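Long-range contacts in cellulose 1,4-beta-cellobiosidase (Thermobifida fusca, PDB 4JJJ), which probably hydrolyses beta-1,4 linkages of cellulose to release cellobiose, this chain being the glycoside hydrolase family 48 part of a longer protein: residues 136-141 / 259-264; 297-302 / 321-326. The protein carries 1 engineered substitution. All coordinates share one frame; numbering follows the deposited sequence.

Interaction 1: 136-141 / 259-264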
loop_
_atom_site.group_PDB
_atom_site.type_symbol
_atom_site.label_atom_id
_atom_site.label_comp_id
_atom_site.label_asym_id
_atom_site.label_seq_id
_atom_site.Cartn_x
_atom_site.Cartn_y
_atom_site.Cartn_z
ATOM N N SER A 136 -4.087 27.012 -3.835
ATOM C CA SER A 136 -3.332 28.247 -3.684
ATOM C C SER A 136 -1.853 28.031 -3.664
ATOM O O SER A 136 -1.089 28.923 -4.039
ATOM C CB SER A 136 -3.772 29.012 -2.433
ATOM O OG SER A 136 -5.130 29.394 -2.504
ATOM N N THR A 137 -1.384 26.843 -3.217
ATOM C CA THR A 137 0.011 26.614 -3.165
ATOM C C THR A 137 0.587 26.211 -4.564
ATOM O O THR A 137 1.793 26.492 -4.883
ATOM C CB THR A 137 0.358 25.525 -2.070
ATOM O OG1 THR A 137 -0.096 26.055 -0.820
ATOM C CG2 THR A 137 1.809 25.122 -2.045
ATOM N N TYR A 138 -0.159 25.368 -5.282
ATOM C CA TYR A 138 0.355 24.720 -6.475
ATOM C C TYR A 138 -0.182 25.273 -7.801
ATOM O O TYR A 138 0.305 24.884 -8.870
ATOM C CB TYR A 138 0.189 23.187 -6.359
ATOM C CG TYR A 138 1.027 22.666 -5.173
ATOM C CD1 TYR A 138 2.403 22.717 -5.227
ATOM C CD2 TYR A 138 0.458 22.239 -4.011
ATOM C CE1 TYR A 138 3.191 22.298 -4.148
ATOM C CE2 TYR A 138 1.218 21.748 -2.959
ATOM C CZ TYR A 138 2.561 21.869 -3.002
ATOM O OH TYR A 138 3.350 21.460 -1.944
ATOM N N GLY A 139 -1.197 26.103 -7.685
ATOM C CA GLY A 139 -1.812 26.770 -8.877
ATOM C C GLY A 139 -2.610 25.855 -9.781
ATOM O O GLY A 139 -2.834 26.163 -10.957
ATOM N N THR A 140 -3.138 24.763 -9.217
ATOM C CA THR A 140 -3.979 23.810 -9.919
ATOM C C THR A 140 -4.961 23.170 -8.914
ATOM O O THR A 140 -4.687 23.157 -7.709
ATOM C CB THR A 140 -3.130 22.707 -10.587
ATOM O OG1 THR A 140 -3.935 21.733 -11.167
ATOM C CG2 THR A 140 -2.334 21.974 -9.562
ATOM N N ASN A 141 -6.109 22.725 -9.377
ATOM C CA ASN A 141 -7.054 22.006 -8.569
ATOM C C ASN A 141 -6.809 20.483 -8.630
ATOM O O ASN A 141 -7.531 19.733 -7.974
ATOM C CB ASN A 141 -8.480 22.281 -9.046
ATOM C CG ASN A 141 -8.901 23.688 -8.794
ATOM O OD1 ASN A 141 -8.626 24.288 -7.750
ATOM N ND2 ASN A 141 -9.502 24.284 -9.879
ATOM N N MET A 259 4.122 15.818 -3.344
ATOM C CA MET A 259 3.470 14.602 -3.052
ATOM C C MET A 259 3.060 14.469 -1.572
ATOM O O MET A 259 1.940 14.058 -1.250
ATOM C CB MET A 259 4.329 13.433 -3.516
ATOM C CG MET A 259 3.683 12.082 -3.275
ATOM S SD MET A 259 4.542 10.722 -4.066
ATOM C CE MET A 259 4.011 10.947 -5.739
ATOM N N GLY A 260 3.992 14.813 -0.731
ATOM C CA GLY A 260 3.792 14.780 0.718
ATOM C C GLY A 260 2.698 15.744 1.157
ATOM O O GLY A 260 1.972 15.506 2.126
ATOM N N ASP A 261 2.637 16.895 0.498
ATOM C CA ASP A 261 1.569 17.918 0.796
ATOM C C ASP A 261 0.222 17.339 0.530
ATOM O O ASP A 261 -0.692 17.449 1.350
ATOM C CB ASP A 261 1.878 19.179 -0.023
ATOM C CG ASP A 261 1.529 20.430 0.676
ATOM O OD1 ASP A 261 0.940 20.378 1.789
ATOM O OD2 ASP A 261 2.043 21.465 0.190
ATOM N N TYR A 262 0.005 16.717 -0.647
ATOM C CA TYR A 262 -1.275 16.077 -0.980
ATOM C C TYR A 262 -1.573 14.861 -0.145
ATOM O O TYR A 262 -2.714 14.527 0.102
ATOM C CB TYR A 262 -1.313 15.701 -2.444
ATOM C CG TYR A 262 -1.516 16.972 -3.330
ATOM C CD1 TYR A 262 -2.788 17.399 -3.669
ATOM C CD2 TYR A 262 -0.440 17.649 -3.852
ATOM C CE1 TYR A 262 -2.952 18.537 -4.389
ATOM C CE2 TYR A 262 -0.601 18.849 -4.563
ATOM C CZ TYR A 262 -1.890 19.245 -4.862
ATOM O OH TYR A 262 -2.079 20.428 -5.620
ATOM N N LEU A 263 -0.520 14.193 0.297
ATOM C CA LEU A 263 -0.656 12.946 1.125
ATOM C C LEU A 263 -1.324 13.248 2.437
ATOM O O LEU A 263 -1.846 12.345 3.142
ATOM C CB LEU A 263 0.717 12.336 1.368
ATOM C CG LEU A 263 0.823 10.990 2.087
ATOM C CD1 LEU A 263 -0.088 10.025 1.389
ATOM C CD2 LEU A 263 2.325 10.561 2.066
ATOM N N ARG A 264 -1.322 14.534 2.814
ATOM C CA ARG A 264 -2.157 14.865 3.996
ATOM C C ARG A 264 -3.617 14.440 3.914
ATOM O O ARG A 264 -4.245 14.293 4.927
ATOM C CB ARG A 264 -2.086 16.370 4.362
ATOM C CG ARG A 264 -0.660 16.870 4.676
ATOM C CD ARG A 264 -0.583 18.336 5.059
ATOM N NE ARG A 264 -0.945 19.136 3.935
ATOM C CZ ARG A 264 -1.452 20.399 3.981
ATOM N NH1 ARG A 264 -1.840 20.951 5.114
ATOM N NH2 ARG A 264 -1.634 21.028 2.841
HETATM O O HOH W 1 -4.648 21.016 -6.154
#
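Y138 OH donates to D261 OD2 across 2.5 Å, tying the last turn of helix 131-138 to the late part of helix 250-263 in a partly buried helix-helix contact of the (alpha/alpha)6 domain. The hydroxyl reaches the anti lone pair of OD2, and the carboxylate meets the phenol at its edge, its plane turned 86° from that of the ring. Y138 CG, anti to its carbonyl carbon (chi1 -63°), carries the ring across to D261 and Y262. The other carboxylate oxygen is held too: a salt bridge joins D261 OD1 to R264 NH2 (2.9 Å), and S345 OG bonds to the same oxygen. R264 NE donates to D261 O at 3.1 Å, an acceptor close to the guanidinium plane, so one residue holds the arginine head at two points and limits its rotation. The head also forms salt bridges with E133, on the same helix as Y138, and with D351; the arginine would probably favour a charged D261. Beside this polar group Y138 and Y262 run antiparallel, their ring planes inclined at 35° and Y138 CD2 lying 3.6 Å from Y262 CE2. T137 CG2 sits over the centre of one Y138 face. G139, with positive phi, turns the chain out of its helix and brings T140 beside Y262: Y262 OH donates to a water (2.7 Å) that donates to T140 O (2.6 Å).

Interaction 2: 297-302 / 321-326. With BGC (beta-D-glucopyranose), chain D; BGC (beta-D-glucopyranose), chain B; BGC (beta-D-glucopyranose), chain C.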
loop_
_atom_site.group_PDB
_atom_site.type_symbol
_atom_site.label_atom_id
_atom_site.label_comp_id
_atom_site.label_asym_id
_atom_site.label_seq_id
_atom_site.Cartn_x
_atom_site.Cartn_y
_atom_site.Cartn_z
ATOM N N LEU A 297 -1.225 7.919 8.760
ATOM C CA LEU A 297 -1.289 7.493 7.338
ATOM C C LEU A 297 -2.367 6.414 7.222
ATOM O O LEU A 297 -2.088 5.239 7.532
ATOM C CB LEU A 297 0.034 7.028 6.787
ATOM C CG LEU A 297 1.018 8.171 6.590
ATOM C CD1 LEU A 297 2.393 7.644 6.400
ATOM C CD2 LEU A 297 0.662 8.828 5.193
ATOM N N SER A 298 -3.596 6.833 6.890
ATOM C CA SER A 298 -4.650 5.905 6.721
ATOM C C SER A 298 -4.549 5.046 5.434
ATOM O O SER A 298 -3.607 5.181 4.684
ATOM C CB SER A 298 -5.974 6.571 6.815
ATOM O OG SER A 298 -6.214 7.298 5.606
ATOM N N TRP A 299 -5.503 4.128 5.313
ATOM C CA TRP A 299 -5.429 3.149 4.243
ATOM C C TRP A 299 -5.551 3.750 2.899
ATOM O O TRP A 299 -5.042 3.230 1.925
ATOM C CB TRP A 299 -6.546 2.139 4.426
ATOM C CG TRP A 299 -6.428 0.845 3.654
ATOM C CD1 TRP A 299 -7.026 0.508 2.497
ATOM C CD2 TRP A 299 -5.732 -0.312 4.090
ATOM N NE1 TRP A 299 -6.774 -0.799 2.176
ATOM C CE2 TRP A 299 -5.985 -1.334 3.162
ATOM C CE3 TRP A 299 -4.993 -0.593 5.222
ATOM C CZ2 TRP A 299 -5.441 -2.620 3.334
ATOM C CZ3 TRP A 299 -4.407 -1.833 5.356
ATOM C CH2 TRP A 299 -4.618 -2.837 4.420
ATOM N N TYR A 300 -6.205 4.891 2.756
ATOM C CA TYR A 300 -6.366 5.523 1.429
ATOM C C TYR A 300 -6.889 6.967 1.559
ATOM O O TYR A 300 -7.361 7.417 2.564
ATOM C CB TYR A 300 -7.299 4.728 0.426
ATOM C CG TYR A 300 -8.745 4.623 0.930
ATOM C CD1 TYR A 300 -9.733 5.536 0.538
ATOM C CD2 TYR A 300 -9.113 3.579 1.839
ATOM C CE1 TYR A 300 -11.044 5.443 1.015
ATOM C CE2 TYR A 300 -10.451 3.480 2.286
ATOM C CZ TYR A 300 -11.375 4.363 1.798
ATOM O OH TYR A 300 -12.704 4.283 2.251
ATOM N N TYR A 301 -6.735 7.690 0.458
ATOM C CA TYR A 301 -7.659 8.811 0.130
ATOM C C TYR A 301 -8.085 8.581 -1.323
ATOM O O TYR A 301 -7.469 7.870 -2.094
ATOM C CB TYR A 301 -7.007 10.156 0.411
ATOM C CG TYR A 301 -5.853 10.614 -0.476
ATOM C CD1 TYR A 301 -4.536 10.438 -0.085
ATOM C CD2 TYR A 301 -6.079 11.270 -1.693
ATOM C CE1 TYR A 301 -3.470 10.912 -0.899
ATOM C CE2 TYR A 301 -5.040 11.738 -2.458
ATOM C CZ TYR A 301 -3.746 11.572 -2.066
ATOM O OH TYR A 301 -2.730 12.089 -2.780
ATOM N N SER A 302 -9.170 9.219 -1.722
ATOM C CA SER A 302 -9.704 8.962 -3.070
ATOM C C SER A 302 -10.397 10.224 -3.520
ATOM O O SER A 302 -10.849 11.089 -2.748
ATOM C CB SER A 302 -10.680 7.769 -2.966
ATOM O OG SER A 302 -11.326 7.432 -4.143
ATOM N N SER A 321 -9.545 4.628 8.898
ATOM C CA SER A 321 -8.871 3.514 9.601
ATOM C C SER A 321 -7.415 3.487 9.172
ATOM O O SER A 321 -7.112 3.635 7.935
ATOM C CB SER A 321 -9.526 2.203 9.268
ATOM O OG SER A 321 -8.941 1.159 9.997
ATOM N N SER A 322 -6.524 3.292 10.148
ATOM C CA SER A 322 -5.066 3.344 9.939
ATOM C C SER A 322 -4.430 2.114 10.483
ATOM O O SER A 322 -4.851 1.569 11.527
ATOM C CB SER A 322 -4.423 4.614 10.538
ATOM O OG SER A 322 -4.953 5.822 9.999
ATOM N N HIS A 323 -3.447 1.589 9.727
ATOM C CA HIS A 323 -2.772 0.354 9.989
ATOM C C HIS A 323 -1.310 0.645 10.330
ATOM O O HIS A 323 -0.649 1.388 9.633
ATOM C CB HIS A 323 -2.913 -0.505 8.721
ATOM C CG HIS A 323 -2.439 -1.920 8.794
ATOM N ND1 HIS A 323 -1.147 -2.309 9.145
ATOM C CD2 HIS A 323 -3.079 -3.081 8.520
ATOM C CE1 HIS A 323 -1.008 -3.604 9.021
ATOM N NE2 HIS A 323 -2.195 -4.106 8.660
ATOM N N GLN A 324 -0.776 -0.018 11.338
ATOM C CA GLN A 324 0.603 0.187 11.750
ATOM C C GLN A 324 1.595 0.027 10.595
ATOM O O GLN A 324 2.640 0.685 10.481
ATOM C CB GLN A 324 1.013 -0.799 12.865
ATOM C CG GLN A 324 0.939 -2.294 12.548
ATOM C CD GLN A 324 2.200 -2.886 11.998
ATOM O OE1 GLN A 324 3.280 -2.300 12.131
ATOM N NE2 GLN A 324 2.098 -4.055 11.344
ATOM N N GLY A 325 1.317 -0.907 9.727
ATOM C CA GLY A 325 2.221 -1.256 8.610
ATOM C C GLY A 325 2.386 -0.178 7.603
ATOM O O GLY A 325 3.380 -0.263 6.785
ATOM N N TYR A 326 1.488 0.793 7.568
ATOM C CA TYR A 326 1.546 1.944 6.652
ATOM C C TYR A 326 2.353 3.097 7.199
ATOM O O TYR A 326 2.748 3.986 6.493
ATOM C CB TYR A 326 0.154 2.473 6.254
ATOM C CG TYR A 326 -0.572 1.616 5.240
ATOM C CD1 TYR A 326 -0.471 0.251 5.183
ATOM C CD2 TYR A 326 -1.490 2.267 4.422
ATOM C CE1 TYR A 326 -1.191 -0.463 4.252
ATOM C CE2 TYR A 326 -2.200 1.576 3.445
ATOM C CZ TYR A 326 -2.052 0.248 3.365
ATOM O OH TYR A 326 -2.733 -0.434 2.378
HETATM C C2 BGC D . -5.119 -2.089 -0.757
HETATM C C3 BGC D . -6.517 -1.838 -1.322
HETATM C C4 BGC D . -6.687 -0.373 -1.563
HETATM C C5 BGC D . -5.627 0.241 -2.437
HETATM C C6 BGC D . -5.774 1.742 -2.657
HETATM C C1 BGC D . -4.131 -1.363 -1.626
HETATM O O1 BGC D . -2.816 -1.503 -1.066
HETATM O O2 BGC D . -4.786 -3.489 -0.644
HETATM O O3 BGC D . -7.454 -2.277 -0.306
HETATM O O4 BGC D . -7.910 -0.340 -2.380
HETATM O O5 BGC D . -4.365 0.019 -1.785
HETATM O O6 BGC D . -5.813 2.397 -1.356
HETATM C C2 BGC B . -9.668 1.064 -3.360
HETATM C C3 BGC B . -10.696 2.072 -2.994
HETATM C C4 BGC B . -11.571 1.637 -1.806
HETATM C C5 BGC B . -10.585 1.192 -0.697
HETATM C C6 BGC B . -11.392 0.788 0.529
HETATM C C1 BGC B . -8.852 0.706 -2.130
HETATM O O2 BGC B . -8.853 1.535 -4.403
HETATM O O3 BGC B . -11.421 2.318 -4.145
HETATM O O4 BGC B . -12.303 2.766 -1.254
HETATM O O5 BGC B . -9.681 0.172 -1.113
HETATM O O6 BGC B . -11.945 -0.517 0.261
HETATM C C2 BGC C . -14.297 3.928 -0.820
HETATM C C3 BGC C . -15.591 4.435 -1.424
HETATM C C4 BGC C . -15.378 5.119 -2.762
HETATM C C5 BGC C . -14.530 4.283 -3.685
HETATM C C6 BGC C . -14.103 4.931 -4.949
HETATM C C1 BGC C . -13.555 3.073 -1.877
HETATM O O2 BGC C . -14.487 3.200 0.386
HETATM O O3 BGC C . -16.236 5.350 -0.497
HETATM O O4 BGC C . -16.722 5.260 -3.335
HETATM O O5 BGC C . -13.297 3.872 -3.019
HETATM O O6 BGC C . -13.409 4.036 -5.798
HETATM O O HOH W 2 -3.184 2.765 7.142
HETATM O O HOH W 3 -3.705 1.267 0.603
#
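W299 and Y326 form the tight part of this contact, an offset stack with centroids 4.6 Å apart and planes at 14°. Y326 OH lies over the centre of the indole, 3.3 Å above its plane. With W299 CG anti to its backbone N (chi1 -164°), the indole also runs alongside H323, whose CD2 touches W299 CZ3 at 3.7 Å; H323 ND1 accepts from G325 N, and its NE2 bonds to S411 O. A backbone bond from W299 N to S321 O (3.1 Å) joins the segments. The looser side is bridged by water: one molecule donates to L297 O and accepts from H323 N, while another accepts from Y326 OH at 2.6 Å and donates to W299 O and to O5 of the chain D glucose. The indole edge faces the same sugar, W299 NE1 donating almost straight to its O3 (3.0 Å, 171°). An alanine in place of W299 would probably cost O3 the NE1 bond and, with the stacking partner gone, set the Y326 ring freer to turn. Y300 OH accepts from O2 of the chain C glucose; W299, Y300, S302 and Y326 thus line part of the glycan pocket of this family 48 domain.

Overall arrangement
Both segments of interaction 1 precede those of interaction 2 in the sequence, and the centres of the two contacts lie about 19 Å apart. They meet through 259-264: L263 CG packs on L297 CD2 at 3.8 Å, and Y262 O lies 3.8 Å from Y301 OH. W352 of helix 348-365 touches both L263 and L297. Interaction 1 is farther out, about 21 Å from the chain centre against about 8 Å for interaction 2, with the Y138 side chain about 5 Å from a bound sodium ion. Interaction 2 adjoins the glycan, and its Y326 side chain is about 4 Å from that of N224, the engineered replacement at the predicted nucleophile position, and about 8 Å from that of E51, the predicted proton donor.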